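Local coordinates for protein phosphoribosylaminoimidazole-succinocarboxamide synthase (Saccharomyces cerevisiae, PDB 2CNQ) that catalyses the ATP-dependent joining of CAIR and L-aspartate to form SAICAR, a step of de novo purine biosynthesis, at residues V15-G18 and I23-V26; G123-S128 and G137-L142; K209-A214 and I293-T298. All coordinates share one frame; numbering follows the deposited sequence.

Overall arrangement
From the N terminus, interaction 1 comes first. It closes the short hairpin of strands 14-17 and 21-25, at the edge of a four-stranded antiparallel sheet, against ADP. Interaction 2 follows. It closes a loop made wholly of helix and lies beside the AMZ phosphate, on the other side of the chain's centre from interaction 1, the centres of the two contacts about 33 Å apart. Interaction 3 closes the longest loop and ties the start of strand 211-223 to helix 282-300. The three loops run in series; none nests or crosses. Interactions 2 and 3 touch: Gly123 N and Tyr124 N both approach Ala214 O, probably as hydrogen bonds, where strands 113-122 and 211-223 adjoin.

Interaction 1 of 3, residues V15-G18 and I23-V26; sequences VARG and IYEV. With ADP (adenosine-5'-diphosphate), chain B.
Ile23 O takes two backbone N-H groups from the facing strand. Val15 N lies 2.7 Å from Ile23 O, and Ala16 N binds Ile23 O less closely, at 3.2 Å. Two residues thus face one, which is a classic beta bulge. The return bond, from Ile23 N to Ala16 O, is 2.8 Å long and runs nearly along the C=O axis. The strands are antiparallel, 169° apart in direction.

Side-chain contacts are few. The Val15 and Glu25 side chains cross at about a right angle, with Val15 CG2 3.7 Å from Glu25 CB in the conformer described. In the conformer described for Ile23, its CD1 reaches past Ala16 and lies 3.2 Å from O4' of ADP. Gly18 CA lies equally near ADP O2A, so the chain passes close to the diphosphate. Arg17 and Tyr24 meet obliquely, with the guanidinium plane 89° from the ring. Their polar ends are held elsewhere, Arg17 by a salt bridge to Asp22 and Tyr24 OH by Thr6.

Strand 14-17 is the edge strand of a four-stranded antiparallel sheet, and strand 21-25 lies between it and strand 30-35, whose Leu31 and Phe33 pack on Ile23.

Interaction 2 of 3, residues G123-S128 and G137-L142; sequences GYITGS and GTVHGL. With AMZ (aminoimidazole 4-carboxamide ribonucleotide), chain C.
Ile125 CD1 meets Val139 CG2 at 4.0 Å in the conformer described. This is the one apolar side-chain contact between the segments. The two side chains approach obliquely, through methyl groups. Ile125 has CG1 anti to its backbone N (chi1 -167°), which carries CD1 toward Val139. Separately, nearer the phosphate, Ser128 OG lies 4.4 Å from His140 NE2, too far for a hydrogen bond.

Ser128 turns instead to the AMZ phosphate. Ser128 N gives AMZ OP2 a bond of 2.9 Å, fairly straight at 164°. Ser128 OG is 2.6 Å from AMZ OP1 and also contacts Asn173 OD1. Gly127 CA passes 3.5 Å from AMZ OP2. The phosphate lies near the N-terminal end of helix 127-136, whose dipole would probably favour the anion.

After that helix the chain enters a tight hairpin of strands 138-139 and 142-143. Val139 to Leu142 form a type I' beta turn, with Leu142 N bound to Val139 O at 2.8 Å. Glu132 of the helix bonds to Thr138 OG1 just before the turn, and to His140 N and Gly141 N within it. The His140 ring is fixed further out: ND1 binds Ile174 O and NE2 binds Arg122, which also hydrogen-bonds AMZ.

Interaction 3 of 3, residues K209-A214 and I293-T298; sequences KGIIIA and IEAYET
Ile211 and Thr298 pack where a beta strand passes one side of a helix. Strand 211-223 belongs to the mixed five-stranded sheet, and helix 282-300 lies against its beginning. Just before the strand, helix 185-209 ends at Gly210, which has positive phi (105°), the backbone form of a Schellman motif.

The apolar contacts centre on the end of Ile211. In the conformer described, Ile211 CD1 lies 3.7 Å from Thr298 CB. The same methyl, Ile211 CD1, is 3.9 Å from Ala295 CA, nearly one helical turn earlier, so it rests against the helix backbone as well as a side chain. Ile211 CG1 stands anti to the carbonyl carbon (chi1 -80°), and the extended chain beyond it carries CD1 to the helix. Within the sheet, Ile211 also packs on Phe243 of the neighbouring strand 228-245.

Contacts between carbon and backbone oxygen form a second group. The aliphatic part of Lys209 runs past the Thr298 carbonyl, with CB 3.5 Å and CG 3.6 Å from Thr298 O. Lys209 then bends at chi2, and its amine leads away from the helix.

No hydrogen bond joins the two segments. The polar links lie within the helix: Thr298 N binds Glu294 O at 2.9 Å, and Thr298 OG1 lies near the same oxygen. With OG1 turned to its own helix, the methyl CG2 of Thr298 faces the other segment and comes to 3.2 Å from Lys209 O.

Interaction 1 of 3, residues V15-G18 and I23-V26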
# COMPACT_ATOMS: atom_id res chain seq x y z
N VAL A 15 10.29 16.91 -1.10
CA VAL A 15 10.29 16.46 0.25
C VAL A 15 11.00 15.15 0.35
O VAL A 15 11.82 14.95 1.22
CB VAL A 15 8.89 16.36 0.79
CG1 VAL A 15 8.85 15.72 2.13
CG2 VAL A 15 8.29 17.75 0.81
N ALA A 16 10.69 14.21 -0.52
CA ALA A 16 11.25 12.91 -0.43
C ALA A 16 11.02 12.20 -1.72
O ALA A 16 10.08 12.48 -2.41
CB ALA A 16 10.58 12.12 0.65
N ARG A 17 11.85 11.23 -1.98
CA ARG A 17 11.46 10.14 -2.84
C ARG A 17 11.50 8.89 -2.02
O ARG A 17 12.52 8.55 -1.44
CB ARG A 17 12.36 9.99 -4.04
CG ARG A 17 12.22 11.08 -5.02
CD ARG A 17 12.85 10.71 -6.33
NE ARG A 17 12.58 11.68 -7.37
CZ ARG A 17 13.31 12.75 -7.62
NH1 ARG A 17 12.96 13.57 -8.56
NH2 ARG A 17 14.41 12.97 -6.94
N GLY A 18 10.38 8.21 -1.98
CA GLY A 18 10.33 6.89 -1.43
C GLY A 18 10.65 5.90 -2.51
O GLY A 18 11.12 6.25 -3.57
N ILE A 23 7.64 13.05 -3.66
CA ILE A 23 6.78 13.83 -2.82
C ILE A 23 7.31 15.22 -2.79
O ILE A 23 8.45 15.42 -2.41
CB ILE A 23 6.71 13.23 -1.46
CG1 ILE A 23 6.28 11.77 -1.56
CG2 ILE A 23 5.75 14.03 -0.58
CD1 ILE A 23 6.34 11.08 -0.32
N TYR A 24 6.50 16.16 -3.20
CA TYR A 24 6.90 17.54 -3.26
C TYR A 24 6.07 18.34 -2.30
O TYR A 24 4.93 18.01 -2.00
CB TYR A 24 6.68 18.09 -4.65
CG TYR A 24 7.56 17.44 -5.66
CD1 TYR A 24 8.78 17.98 -5.97
CD2 TYR A 24 7.18 16.26 -6.27
CE1 TYR A 24 9.58 17.39 -6.89
CE2 TYR A 24 7.98 15.67 -7.18
CZ TYR A 24 9.19 16.22 -7.47
OH TYR A 24 10.03 15.67 -8.38
N GLU A 25 6.61 19.47 -1.90
CA GLU A 25 5.91 20.37 -1.04
C GLU A 25 5.17 21.37 -1.84
O GLU A 25 5.77 22.16 -2.56
CB GLU A 25 6.89 21.08 -0.15
CG GLU A 25 6.28 22.20 0.61
CD GLU A 25 7.28 22.80 1.53
OE1 GLU A 25 7.85 22.08 2.39
OE2 GLU A 25 7.55 23.98 1.36
N VAL A 26 3.88 21.35 -1.72
CA VAL A 26 3.06 22.35 -2.36
C VAL A 26 3.04 23.58 -1.52
O VAL A 26 3.13 24.68 -2.03
CB VAL A 26 1.68 21.79 -2.62
CG1 VAL A 26 0.76 22.85 -3.16
CG2 VAL A 26 1.79 20.67 -3.61
PB ADP B . 8.28 4.10 1.01
O1B ADP B . 7.19 3.13 1.01
O2B ADP B . 8.74 4.44 2.37
O3B ADP B . 9.44 3.83 0.20
PA ADP B . 6.66 5.69 -0.72
O1A ADP B . 5.47 4.85 -0.55
O2A ADP B . 7.38 5.66 -1.98
O3A ADP B . 7.67 5.46 0.46
O5' ADP B . 6.31 7.20 -0.47
C5' ADP B . 5.34 7.67 0.44
C4' ADP B . 6.02 8.30 1.62
O4' ADP B . 5.15 9.34 2.07
C3' ADP B . 6.19 7.38 2.79
O3' ADP B . 7.25 7.81 3.59
C2' ADP B . 4.91 7.60 3.55
O2' ADP B . 4.98 7.21 4.89
C1' ADP B . 4.76 9.07 3.40
N9 ADP B . 3.44 9.60 3.56
C8 ADP B . 2.30 9.04 3.16
N7 ADP B . 1.26 9.81 3.35
C5 ADP B . 1.76 10.91 3.92
C6 ADP B . 1.21 12.14 4.35
N6 ADP B . -0.08 12.38 4.24
N1 ADP B . 1.99 13.03 4.96
C2 ADP B . 3.29 12.79 5.04
N3 ADP B . 3.94 11.72 4.59
C4 ADP B . 3.16 10.79 4.05

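Interaction 2 of 3, residues G123-S128 and G137-L142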
# COMPACT_ATOMS: atom_id res chain seq x y z
N GLY A 123 -5.65 -10.89 7.35
CA GLY A 123 -6.82 -11.73 7.43
C GLY A 123 -6.52 -13.18 7.27
O GLY A 123 -7.29 -14.04 7.70
N TYR A 124 -5.40 -13.47 6.64
CA TYR A 124 -5.01 -14.79 6.25
C TYR A 124 -3.56 -14.90 6.51
O TYR A 124 -2.81 -13.93 6.43
CB TYR A 124 -5.26 -15.00 4.78
CG TYR A 124 -6.70 -14.92 4.41
CD1 TYR A 124 -7.36 -13.71 4.36
CD2 TYR A 124 -7.41 -16.05 4.09
CE1 TYR A 124 -8.68 -13.65 4.03
CE2 TYR A 124 -8.73 -15.98 3.75
CZ TYR A 124 -9.35 -14.78 3.73
OH TYR A 124 -10.66 -14.68 3.38
N ILE A 125 -3.13 -16.11 6.82
CA ILE A 125 -1.78 -16.29 7.23
C ILE A 125 -0.91 -16.60 6.05
O ILE A 125 -1.06 -17.60 5.39
CB ILE A 125 -1.68 -17.31 8.34
CG1 ILE A 125 -0.31 -17.25 8.95
CG2 ILE A 125 -2.07 -18.72 7.94
CD1 ILE A 125 -0.19 -18.00 10.23
N THR A 126 0.04 -15.72 5.79
CA THR A 126 0.94 -15.86 4.70
C THR A 126 2.14 -15.03 4.99
O THR A 126 2.25 -14.39 6.00
CB THR A 126 0.25 -15.45 3.39
OG1 THR A 126 1.09 -15.78 2.31
CG2 THR A 126 -0.06 -14.00 3.32
N GLY A 127 3.10 -15.06 4.11
CA GLY A 127 4.18 -14.14 4.20
C GLY A 127 4.94 -14.30 5.47
O GLY A 127 5.19 -15.41 5.94
N SER A 128 5.27 -13.19 6.08
CA SER A 128 6.10 -13.27 7.25
C SER A 128 5.37 -13.87 8.40
O SER A 128 5.97 -14.45 9.28
CB SER A 128 6.65 -11.90 7.57
OG SER A 128 5.68 -11.04 8.05
N GLY A 137 4.10 -20.68 16.23
CA GLY A 137 2.67 -20.69 16.44
C GLY A 137 2.10 -19.34 16.81
O GLY A 137 0.98 -19.24 17.27
N THR A 138 2.90 -18.30 16.59
CA THR A 138 2.47 -16.94 16.85
C THR A 138 2.61 -16.15 15.58
O THR A 138 3.30 -16.53 14.64
CB THR A 138 3.30 -16.30 17.95
OG1 THR A 138 4.68 -16.37 17.60
CG2 THR A 138 3.08 -17.00 19.24
N VAL A 139 2.02 -14.98 15.61
CA VAL A 139 2.28 -14.00 14.57
C VAL A 139 2.65 -12.68 15.20
O VAL A 139 1.86 -12.21 15.99
CB VAL A 139 1.06 -13.87 13.68
CG1 VAL A 139 1.29 -12.77 12.68
CG2 VAL A 139 0.80 -15.20 12.98
N HIS A 140 3.82 -12.09 14.88
CA HIS A 140 4.22 -10.87 15.56
C HIS A 140 4.11 -11.10 17.06
O HIS A 140 3.71 -10.25 17.84
CB HIS A 140 3.41 -9.67 15.12
CG HIS A 140 3.63 -9.28 13.71
ND1 HIS A 140 3.90 -7.98 13.36
CD2 HIS A 140 3.60 -9.97 12.55
CE1 HIS A 140 3.96 -7.88 12.04
NE2 HIS A 140 3.81 -9.08 11.52
N GLY A 141 4.53 -12.29 17.47
CA GLY A 141 4.52 -12.66 18.86
C GLY A 141 3.17 -13.01 19.44
O GLY A 141 3.11 -13.45 20.57
N LEU A 142 2.10 -12.91 18.66
CA LEU A 142 0.75 -13.19 19.13
C LEU A 142 0.47 -14.67 18.95
O LEU A 142 0.60 -15.21 17.88
CB LEU A 142 -0.26 -12.44 18.27
CG LEU A 142 -0.16 -10.93 18.36
CD1 LEU A 142 -0.87 -10.32 17.19
CD2 LEU A 142 -0.73 -10.44 19.67
O5 AMZ C . 5.43 -1.13 2.09
C6 AMZ C . 5.67 -1.70 3.13
N2 AMZ C . 6.60 -1.31 3.99
C3A AMZ C . 4.90 -2.87 3.52
C7A AMZ C . 3.93 -3.47 2.77
N3 AMZ C . 3.36 -3.15 1.60
N1 AMZ C . 5.08 -3.56 4.66
C5 AMZ C . 4.23 -4.56 4.64
N AMZ C . 3.53 -4.52 3.48
C1 AMZ C . 2.45 -5.42 3.13
C2 AMZ C . 2.86 -6.56 2.25
C3 AMZ C . 1.84 -7.61 2.60
O2 AMZ C . 0.67 -7.29 1.87
O1 AMZ C . 2.85 -6.16 0.90
O AMZ C . 2.03 -6.01 4.33
C AMZ C . 1.62 -7.35 4.08
C4 AMZ C . 2.36 -8.28 4.98
O3 AMZ C . 3.69 -8.41 4.50
P AMZ C . 4.64 -9.50 5.19
OP1 AMZ C . 4.98 -9.00 6.55
O4 AMZ C . 5.85 -9.53 4.28
OP2 AMZ C . 3.93 -10.81 5.26

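Interaction 3 of 3, residues K209-A214 and I293-T298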
# COMPACT_ATOMS: atom_id res chain seq x y z
N LYS A 209 -16.45 -9.46 -4.59
CA LYS A 209 -15.93 -9.23 -5.92
C LYS A 209 -15.06 -10.36 -6.40
O LYS A 209 -14.71 -10.37 -7.57
CB LYS A 209 -15.10 -7.97 -5.99
CG LYS A 209 -15.81 -6.70 -5.67
CD LYS A 209 -16.94 -6.48 -6.64
CE LYS A 209 -17.40 -5.04 -6.61
NZ LYS A 209 -18.54 -4.88 -7.53
N GLY A 210 -14.69 -11.27 -5.53
CA GLY A 210 -13.88 -12.39 -5.91
C GLY A 210 -12.45 -12.32 -5.49
O GLY A 210 -11.70 -13.18 -5.91
N ILE A 211 -12.08 -11.37 -4.66
CA ILE A 211 -10.71 -11.25 -4.23
C ILE A 211 -10.67 -11.42 -2.74
O ILE A 211 -11.42 -10.81 -2.02
CB ILE A 211 -9.99 -9.99 -4.74
CG1 ILE A 211 -9.54 -10.23 -6.19
CG2 ILE A 211 -8.78 -9.68 -3.89
CD1 ILE A 211 -8.88 -9.04 -6.84
N ILE A 212 -9.73 -12.23 -2.33
CA ILE A 212 -9.36 -12.33 -0.95
C ILE A 212 -8.25 -11.36 -0.71
O ILE A 212 -7.20 -11.45 -1.32
CB ILE A 212 -8.92 -13.74 -0.62
CG1 ILE A 212 -10.12 -14.68 -0.67
CG2 ILE A 212 -8.28 -13.75 0.74
CD1 ILE A 212 -9.76 -16.12 -0.57
N ILE A 213 -8.47 -10.42 0.18
CA ILE A 213 -7.40 -9.56 0.62
C ILE A 213 -6.72 -10.32 1.71
O ILE A 213 -7.22 -10.42 2.81
CB ILE A 213 -7.90 -8.23 1.13
CG1 ILE A 213 -8.81 -7.56 0.13
CG2 ILE A 213 -6.70 -7.38 1.44
CD1 ILE A 213 -9.38 -6.29 0.60
N ALA A 214 -5.59 -10.90 1.43
CA ALA A 214 -4.95 -11.71 2.41
C ALA A 214 -4.45 -10.88 3.56
O ALA A 214 -4.61 -11.24 4.72
CB ALA A 214 -3.82 -12.45 1.81
N ILE A 293 -3.32 -4.81 -12.59
CA ILE A 293 -4.52 -4.32 -13.23
C ILE A 293 -5.69 -5.23 -12.96
O ILE A 293 -6.78 -4.75 -12.78
CB ILE A 293 -4.24 -4.11 -14.71
CG1 ILE A 293 -3.37 -2.87 -14.87
CG2 ILE A 293 -5.52 -3.97 -15.48
CD1 ILE A 293 -2.74 -2.72 -16.22
N GLU A 294 -5.47 -6.53 -12.92
CA GLU A 294 -6.56 -7.42 -12.62
C GLU A 294 -7.08 -7.16 -11.23
O GLU A 294 -8.27 -7.13 -11.01
CB GLU A 294 -6.12 -8.84 -12.79
CG GLU A 294 -7.19 -9.84 -12.50
CD GLU A 294 -8.35 -9.83 -13.46
OE1 GLU A 294 -9.27 -10.61 -13.23
OE2 GLU A 294 -8.32 -9.15 -14.48
N ALA A 295 -6.18 -6.97 -10.28
CA ALA A 295 -6.63 -6.64 -8.96
C ALA A 295 -7.43 -5.36 -9.00
O ALA A 295 -8.48 -5.27 -8.41
CB ALA A 295 -5.48 -6.48 -8.03
N TYR A 296 -6.91 -4.36 -9.68
CA TYR A 296 -7.59 -3.10 -9.77
C TYR A 296 -8.96 -3.27 -10.33
O TYR A 296 -9.91 -2.75 -9.82
CB TYR A 296 -6.77 -2.16 -10.64
CG TYR A 296 -7.49 -0.91 -10.95
CD1 TYR A 296 -8.29 -0.80 -12.07
CD2 TYR A 296 -7.42 0.17 -10.11
CE1 TYR A 296 -8.99 0.34 -12.32
CE2 TYR A 296 -8.12 1.31 -10.35
CZ TYR A 296 -8.90 1.38 -11.46
OH TYR A 296 -9.60 2.53 -11.68
N GLU A 297 -9.07 -3.95 -11.43
CA GLU A 297 -10.36 -4.07 -12.09
C GLU A 297 -11.32 -4.83 -11.23
O GLU A 297 -12.47 -4.46 -11.13
CB GLU A 297 -10.19 -4.74 -13.43
CG GLU A 297 -9.47 -3.85 -14.39
CD GLU A 297 -9.47 -4.34 -15.80
OE1 GLU A 297 -9.44 -3.50 -16.70
OE2 GLU A 297 -9.48 -5.56 -16.01
N THR A 298 -10.88 -5.90 -10.60
CA THR A 298 -11.78 -6.69 -9.83
C THR A 298 -12.22 -5.95 -8.60
O THR A 298 -13.38 -5.95 -8.24
CB THR A 298 -11.18 -7.99 -9.48
OG1 THR A 298 -10.85 -8.63 -10.70
CG2 THR A 298 -12.13 -8.89 -8.77